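PDB 1NY1: peptidoglycan-N-acetylmuramic acid deacetylase PdaA from Bacillus subtilis, which deacetylates N-acetylmuramic acid residues in peptidoglycan glycan strands, leading to muramic delta-lactam in the spore cortex, and is required for germination. Local coordinates for residues Ile45-Asn51 and Ala194-Thr200; Asn7-Lys11 and Phe163-Ala167. Residue numbers count along the deposited sequence, not the author numbering.

Interaction 1: Ile45-Asn51 and Ala194-Thr200; sequences IYLTFDN and AIYLLHT
The segments Ile45-Asn51 and Ala194-Thr200 pair in parallel, strand axes 4.6 Å apart at 26°, their paired residues extended (phi/psi -117/118 at Tyr46, -122/160 at Leu198). The register matches Tyr46 with Ile195 (CA-CA 4.8 Å), Leu47 with Tyr196, Thr48 with Leu197 and Phe49 with Leu198 (4.6 Å). Backbone hydrogen bonds run from Tyr46 N to Ala194 O, Tyr196 N to Tyr46 O, Thr48 N to Tyr196 O and Leu198 N to Thr48 O (each 2.9 Å), then Asp50 N to Leu198 O (3.0 Å). Thr48 OG1 (chi1 p) shares the acceptor Tyr196 O (2.6 Å). A water bridges Asp50 O (2.7 Å) and Thr200 N (2.8 Å). On the face with Leu47, Ile45 CG2 makes a CH-pi contact 4.1 Å from the Tyr196 ring centroid, and Phe49 CD2 meets Leu198 CB at 3.8 Å. His199, chi1 m, brings CE1 to 3.7 Å from CB of Asp50 (also chi1 m). Asp50 and His199 are probably proton acceptor and donor, consistent with strand ends carrying the active site in this NodB-type deacetylase. Asp50 also salt-bridges Arg140 and touches metal ligand His101. Helices 58-67 and 205-219 pack on the Phe49 face, while strand 73-76 hydrogen-bonds to strand 44-51.

Interaction 2: Asn7-Lys11 and Phe163-Ala167; sequences NWGFK and FWSVA
Neither Asn7-Lys11 nor Phe163-Ala167 forms a regular helix or strand where they meet; the touching parts run 36° apart. Their backbones stay well separated, with CA-CA distances of 7.4 Å for Trp8 and Phe163 and 7.8 Å for Phe10 and Ser165, and aromatic rings fill the space between them. Trp8 (phi/psi -63/119) and the extended Phe10 (-171/154) both direct their CA-to-CB bonds toward the other segment, whereas Trp164 (-158/166) starts sideways and its indole swings nearer. Trp8, chi1 t and chi2 -107°, is the hub. Its six-membered ring makes an offset stack with Phe163 (chi1 m), centroids 4.3 Å apart and planes at 14°, while Phe163 CB sits over its five-membered ring, 3.7 Å from the centroid. The Trp8 edge meets the face of Trp164 (chi1 p, chi2 94°) in a T-shaped pair, with planes at 71° and Trp8 CD1 3.6 Å from Trp164 CE2. In its own plane the Trp8 indole donates a hydrogen bond from NE1 to Trp164 O (3.1 Å, 156°). Phe10, chi1 p, brings CE2 to 3.7 Å from Trp164 CD1 and CE1 to 3.2 Å from Ser165 O. Together Trp8, Phe10, Phe163 and Trp164 form an aromatic cluster that joins the loop after strand 6-7 to the loop between strand 160-161 and helix 179-188, beside the probable active site: the nearest side-chain atoms of Trp164 and Asp50, the probable catalytic base, are about 6 Å apart.

Overall arrangement
From the N terminus the chain passes 7-11, then strand 44-51, then 163-167 and finally 194-200. The segments therefore alternate: interaction 2 closes a loop of 151 residues, interaction 1 one of 142, and the two closures cross. Their centres lie 11 Å apart and they touch directly. Ser165 N approaches Ile195 O at 2.9 Å and Leu197 N approaches Val166 O at 2.8 Å, both probable hydrogen bonds, while Leu197 CD1 packs 3.2 Å from Trp164 CD2. The 163-167 loop thus runs along strand 194-198, which is paired with strand 44-51, and ties the N-terminal segment to the central parallel sheet.

Interaction 1: Ile45-Asn51 and Ala194-Thr200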
loop_
_atom_site.group_PDB
_atom_site.type_symbol
_atom_site.label_atom_id
_atom_site.label_comp_id
_atom_site.label_asym_id
_atom_site.label_seq_id
_atom_site.Cartn_x
_atom_site.Cartn_y
_atom_site.Cartn_z
ATOM N N ILE A 45 10.770 7.924 -1.332
ATOM C CA ILE A 45 9.368 7.598 -1.558
ATOM C C ILE A 45 9.236 6.077 -1.509
ATOM O O ILE A 45 10.120 5.357 -1.976
ATOM C CB ILE A 45 8.892 8.115 -2.933
ATOM C CG1 ILE A 45 8.787 9.646 -2.902
ATOM C CG2 ILE A 45 7.547 7.492 -3.303
ATOM C CD1 ILE A 45 8.628 10.286 -4.286
ATOM N N TYR A 46 8.142 5.601 -0.923
ATOM C CA TYR A 46 7.871 4.167 -0.804
ATOM C C TYR A 46 6.604 3.894 -1.606
ATOM O O TYR A 46 5.543 4.429 -1.288
ATOM C CB TYR A 46 7.627 3.783 0.663
ATOM C CG TYR A 46 8.661 4.338 1.616
ATOM C CD1 TYR A 46 9.801 3.605 1.949
ATOM C CD2 TYR A 46 8.530 5.627 2.136
ATOM C CE1 TYR A 46 10.787 4.147 2.772
ATOM C CE2 TYR A 46 9.506 6.180 2.955
ATOM C CZ TYR A 46 10.632 5.441 3.268
ATOM O OH TYR A 46 11.612 6.002 4.052
ATOM N N LEU A 47 6.706 3.073 -2.641
ATOM C CA LEU A 47 5.536 2.771 -3.459
ATOM C C LEU A 47 4.755 1.572 -2.933
ATOM O O LEU A 47 5.338 0.534 -2.625
ATOM C CB LEU A 47 5.958 2.497 -4.908
ATOM C CG LEU A 47 6.637 3.653 -5.656
ATOM C CD1 LEU A 47 6.993 3.216 -7.071
ATOM C CD2 LEU A 47 5.700 4.854 -5.693
ATOM N N THR A 48 3.439 1.728 -2.809
ATOM C CA THR A 48 2.580 0.628 -2.380
ATOM C C THR A 48 1.380 0.618 -3.322
ATOM O O THR A 48 1.003 1.653 -3.891
ATOM C CB THR A 48 2.067 0.764 -0.913
ATOM O OG1 THR A 48 1.011 1.730 -0.850
ATOM C CG2 THR A 48 3.194 1.175 0.025
ATOM N N PHE A 49 0.796 -0.561 -3.496
ATOM C CA PHE A 49 -0.349 -0.737 -4.377
ATOM C C PHE A 49 -1.443 -1.546 -3.682
ATOM O O PHE A 49 -1.156 -2.365 -2.817
ATOM C CB PHE A 49 0.071 -1.492 -5.648
ATOM C CG PHE A 49 1.200 -0.847 -6.411
ATOM C CD1 PHE A 49 2.519 -0.963 -5.976
ATOM C CD2 PHE A 49 0.940 -0.139 -7.582
ATOM C CE1 PHE A 49 3.564 -0.380 -6.707
ATOM C CE2 PHE A 49 1.971 0.444 -8.316
ATOM C CZ PHE A 49 3.285 0.323 -7.876
ATOM N N ASP A 50 -2.695 -1.290 -4.050
ATOM C CA ASP A 50 -3.832 -2.040 -3.520
ATOM C C ASP A 50 -4.343 -2.799 -4.745
ATOM O O ASP A 50 -4.608 -2.193 -5.785
ATOM C CB ASP A 50 -4.929 -1.103 -2.986
ATOM C CG ASP A 50 -4.681 -0.642 -1.557
ATOM O OD1 ASP A 50 -3.599 -0.927 -1.002
ATOM O OD2 ASP A 50 -5.584 0.015 -0.981
ATOM N N ASN A 51 -4.464 -4.119 -4.627
ATOM C CA ASN A 51 -4.914 -4.953 -5.739
ATOM C C ASN A 51 -6.094 -5.833 -5.360
ATOM O O ASN A 51 -5.919 -6.849 -4.693
ATOM C CB ASN A 51 -3.761 -5.835 -6.224
ATOM C CG ASN A 51 -2.594 -5.019 -6.755
ATOM O OD1 ASN A 51 -2.568 -4.634 -7.926
ATOM N ND2 ASN A 51 -1.635 -4.730 -5.884
ATOM N N ALA A 194 7.209 10.099 1.698
ATOM C CA ALA A 194 5.877 9.758 1.208
ATOM C C ALA A 194 5.675 8.278 0.954
ATOM O O ALA A 194 6.554 7.596 0.429
ATOM C CB ALA A 194 5.579 10.523 -0.079
ATOM N N ILE A 195 4.507 7.790 1.348
ATOM C CA ILE A 195 4.131 6.414 1.088
ATOM C C ILE A 195 2.963 6.587 0.125
ATOM O O ILE A 195 1.908 7.116 0.494
ATOM C CB ILE A 195 3.668 5.672 2.363
ATOM C CG1 ILE A 195 4.840 5.556 3.350
ATOM C CG2 ILE A 195 3.138 4.284 1.990
ATOM C CD1 ILE A 195 4.527 4.778 4.630
ATOM N N TYR A 196 3.181 6.188 -1.123
ATOM C CA TYR A 196 2.165 6.288 -2.161
ATOM C C TYR A 196 1.262 5.075 -2.157
ATOM O O TYR A 196 1.720 3.948 -1.968
ATOM C CB TYR A 196 2.785 6.355 -3.558
ATOM C CG TYR A 196 3.351 7.686 -3.970
ATOM C CD1 TYR A 196 3.318 8.085 -5.307
ATOM C CD2 TYR A 196 3.942 8.532 -3.041
ATOM C CE1 TYR A 196 3.865 9.300 -5.710
ATOM C CE2 TYR A 196 4.489 9.747 -3.429
ATOM C CZ TYR A 196 4.448 10.127 -4.758
ATOM O OH TYR A 196 4.992 11.334 -5.135
ATOM N N LEU A 197 -0.024 5.323 -2.373
ATOM C CA LEU A 197 -1.012 4.265 -2.472
ATOM C C LEU A 197 -1.502 4.376 -3.907
ATOM O O LEU A 197 -2.140 5.364 -4.279
ATOM C CB LEU A 197 -2.179 4.495 -1.506
ATOM C CG LEU A 197 -3.242 3.397 -1.356
ATOM C CD1 LEU A 197 -4.419 3.952 -0.570
ATOM C CD2 LEU A 197 -3.721 2.914 -2.699
ATOM N N LEU A 198 -1.193 3.368 -4.713
ATOM C CA LEU A 198 -1.593 3.364 -6.116
ATOM C C LEU A 198 -2.432 2.139 -6.446
ATOM O O LEU A 198 -2.413 1.145 -5.720
ATOM C CB LEU A 198 -0.357 3.355 -7.020
ATOM C CG LEU A 198 0.653 4.488 -6.865
ATOM C CD1 LEU A 198 1.847 4.236 -7.771
ATOM C CD2 LEU A 198 -0.015 5.811 -7.203
ATOM N N HIS A 199 -3.177 2.233 -7.542
ATOM C CA HIS A 199 -3.990 1.128 -8.040
ATOM C C HIS A 199 -3.400 0.848 -9.412
ATOM O O HIS A 199 -2.657 1.673 -9.942
ATOM C CB HIS A 199 -5.461 1.542 -8.141
ATOM C CG HIS A 199 -6.070 1.858 -6.812
ATOM N ND1 HIS A 199 -6.477 0.876 -5.935
ATOM C CD2 HIS A 199 -6.213 3.033 -6.156
ATOM C CE1 HIS A 199 -6.840 1.433 -4.792
ATOM N NE2 HIS A 199 -6.687 2.741 -4.899
ATOM N N THR A 200 -3.706 -0.307 -9.989
ATOM C CA THR A 200 -3.151 -0.649 -11.291
ATOM C C THR A 200 -4.234 -0.987 -12.308
ATOM O O THR A 200 -3.964 -1.656 -13.305
ATOM C CB THR A 200 -2.196 -1.863 -11.177
ATOM O OG1 THR A 200 -2.955 -3.038 -10.854
ATOM C CG2 THR A 200 -1.158 -1.622 -10.083
HETATM O O HOH W 1 -5.269 -2.032 -8.366
HETATM O O HOH W 2 -4.948 -4.561 -9.502
#

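Interaction 2: Asn7-Lys11 and Phe163-Ala167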
loop_
_atom_site.group_PDB
_atom_site.type_symbol
_atom_site.label_atom_id
_atom_site.label_comp_id
_atom_site.label_asym_id
_atom_site.label_seq_id
_atom_site.Cartn_x
_atom_site.Cartn_y
_atom_site.Cartn_z
ATOM N N ASN A 7 -11.993 6.193 9.279
ATOM C CA ASN A 7 -11.578 6.087 7.885
ATOM C C ASN A 7 -10.272 6.858 7.725
ATOM O O ASN A 7 -10.198 8.041 8.059
ATOM C CB ASN A 7 -12.637 6.668 6.936
ATOM C CG ASN A 7 -13.914 5.840 6.895
ATOM O OD1 ASN A 7 -14.699 5.939 5.953
ATOM N ND2 ASN A 7 -14.135 5.031 7.924
ATOM N N TRP A 8 -9.236 6.190 7.229
ATOM C CA TRP A 8 -7.963 6.868 7.052
ATOM C C TRP A 8 -8.105 7.994 6.038
ATOM O O TRP A 8 -8.447 7.760 4.880
ATOM C CB TRP A 8 -6.876 5.900 6.586
ATOM C CG TRP A 8 -5.552 6.571 6.574
ATOM C CD1 TRP A 8 -4.837 6.977 5.483
ATOM C CD2 TRP A 8 -4.832 7.027 7.718
ATOM N NE1 TRP A 8 -3.715 7.667 5.881
ATOM C CE2 TRP A 8 -3.690 7.710 7.251
ATOM C CE3 TRP A 8 -5.045 6.929 9.101
ATOM C CZ2 TRP A 8 -2.761 8.292 8.117
ATOM C CZ3 TRP A 8 -4.121 7.509 9.962
ATOM C CH2 TRP A 8 -2.994 8.181 9.466
ATOM N N GLY A 9 -7.838 9.213 6.492
ATOM C CA GLY A 9 -7.933 10.388 5.644
ATOM C C GLY A 9 -6.985 11.445 6.174
ATOM O O GLY A 9 -6.570 11.382 7.332
ATOM N N PHE A 10 -6.637 12.417 5.343
ATOM C CA PHE A 10 -5.713 13.461 5.762
ATOM C C PHE A 10 -5.671 14.556 4.706
ATOM O O PHE A 10 -5.939 14.305 3.525
ATOM C CB PHE A 10 -4.308 12.869 5.911
ATOM C CG PHE A 10 -3.786 12.265 4.639
ATOM C CD1 PHE A 10 -3.122 13.049 3.699
ATOM C CD2 PHE A 10 -4.056 10.937 4.332
ATOM C CE1 PHE A 10 -2.744 12.522 2.465
ATOM C CE2 PHE A 10 -3.686 10.398 3.102
ATOM C CZ PHE A 10 -3.028 11.193 2.167
ATOM N N LYS A 11 -5.335 15.767 5.131
ATOM C CA LYS A 11 -5.219 16.884 4.204
ATOM C C LYS A 11 -4.042 16.525 3.312
ATOM O O LYS A 11 -2.989 16.123 3.804
ATOM C CB LYS A 11 -4.910 18.179 4.954
ATOM C CG LYS A 11 -5.962 18.575 5.967
ATOM C CD LYS A 11 -6.875 19.664 5.428
ATOM C CE LYS A 11 -6.142 20.999 5.312
ATOM N NZ LYS A 11 -5.704 21.536 6.637
ATOM N N PHE A 163 -0.583 2.583 6.340
ATOM C CA PHE A 163 -1.513 3.511 5.712
ATOM C C PHE A 163 -0.803 4.187 4.547
ATOM O O PHE A 163 0.007 3.553 3.871
ATOM C CB PHE A 163 -2.015 4.532 6.736
ATOM C CG PHE A 163 -2.925 3.935 7.769
ATOM C CD1 PHE A 163 -4.171 3.444 7.403
ATOM C CD2 PHE A 163 -2.523 3.820 9.091
ATOM C CE1 PHE A 163 -5.007 2.839 8.342
ATOM C CE2 PHE A 163 -3.348 3.217 10.038
ATOM C CZ PHE A 163 -4.590 2.727 9.662
ATOM N N TRP A 164 -1.093 5.459 4.298
ATOM C CA TRP A 164 -0.449 6.145 3.186
ATOM C C TRP A 164 -0.471 7.652 3.357
ATOM O O TRP A 164 -1.194 8.182 4.206
ATOM C CB TRP A 164 -1.119 5.752 1.859
ATOM C CG TRP A 164 -2.579 6.093 1.778
ATOM C CD1 TRP A 164 -3.135 7.226 1.254
ATOM C CD2 TRP A 164 -3.668 5.308 2.283
ATOM N NE1 TRP A 164 -4.508 7.196 1.404
ATOM C CE2 TRP A 164 -4.860 6.031 2.034
ATOM C CE3 TRP A 164 -3.753 4.062 2.923
ATOM C CZ2 TRP A 164 -6.120 5.550 2.407
ATOM C CZ3 TRP A 164 -5.007 3.582 3.294
ATOM C CH2 TRP A 164 -6.174 4.329 3.034
ATOM N N SER A 165 0.339 8.338 2.554
ATOM C CA SER A 165 0.420 9.794 2.614
ATOM C C SER A 165 0.103 10.423 1.252
ATOM O O SER A 165 -0.021 11.642 1.146
ATOM C CB SER A 165 1.813 10.227 3.073
ATOM O OG SER A 165 2.769 9.992 2.058
ATOM N N VAL A 166 -0.014 9.588 0.218
ATOM C CA VAL A 166 -0.350 10.048 -1.133
ATOM C C VAL A 166 -1.313 9.076 -1.796
ATOM O O VAL A 166 -1.077 7.868 -1.821
ATOM C CB VAL A 166 0.880 10.147 -2.082
ATOM C CG1 VAL A 166 0.412 10.476 -3.510
ATOM C CG2 VAL A 166 1.852 11.201 -1.593
ATOM N N ALA A 167 -2.393 9.611 -2.349
ATOM C CA ALA A 167 -3.376 8.789 -3.042
ATOM C C ALA A 167 -4.258 9.708 -3.861
ATOM O O ALA A 167 -4.421 10.879 -3.529
ATOM C CB ALA A 167 -4.221 8.004 -2.038
#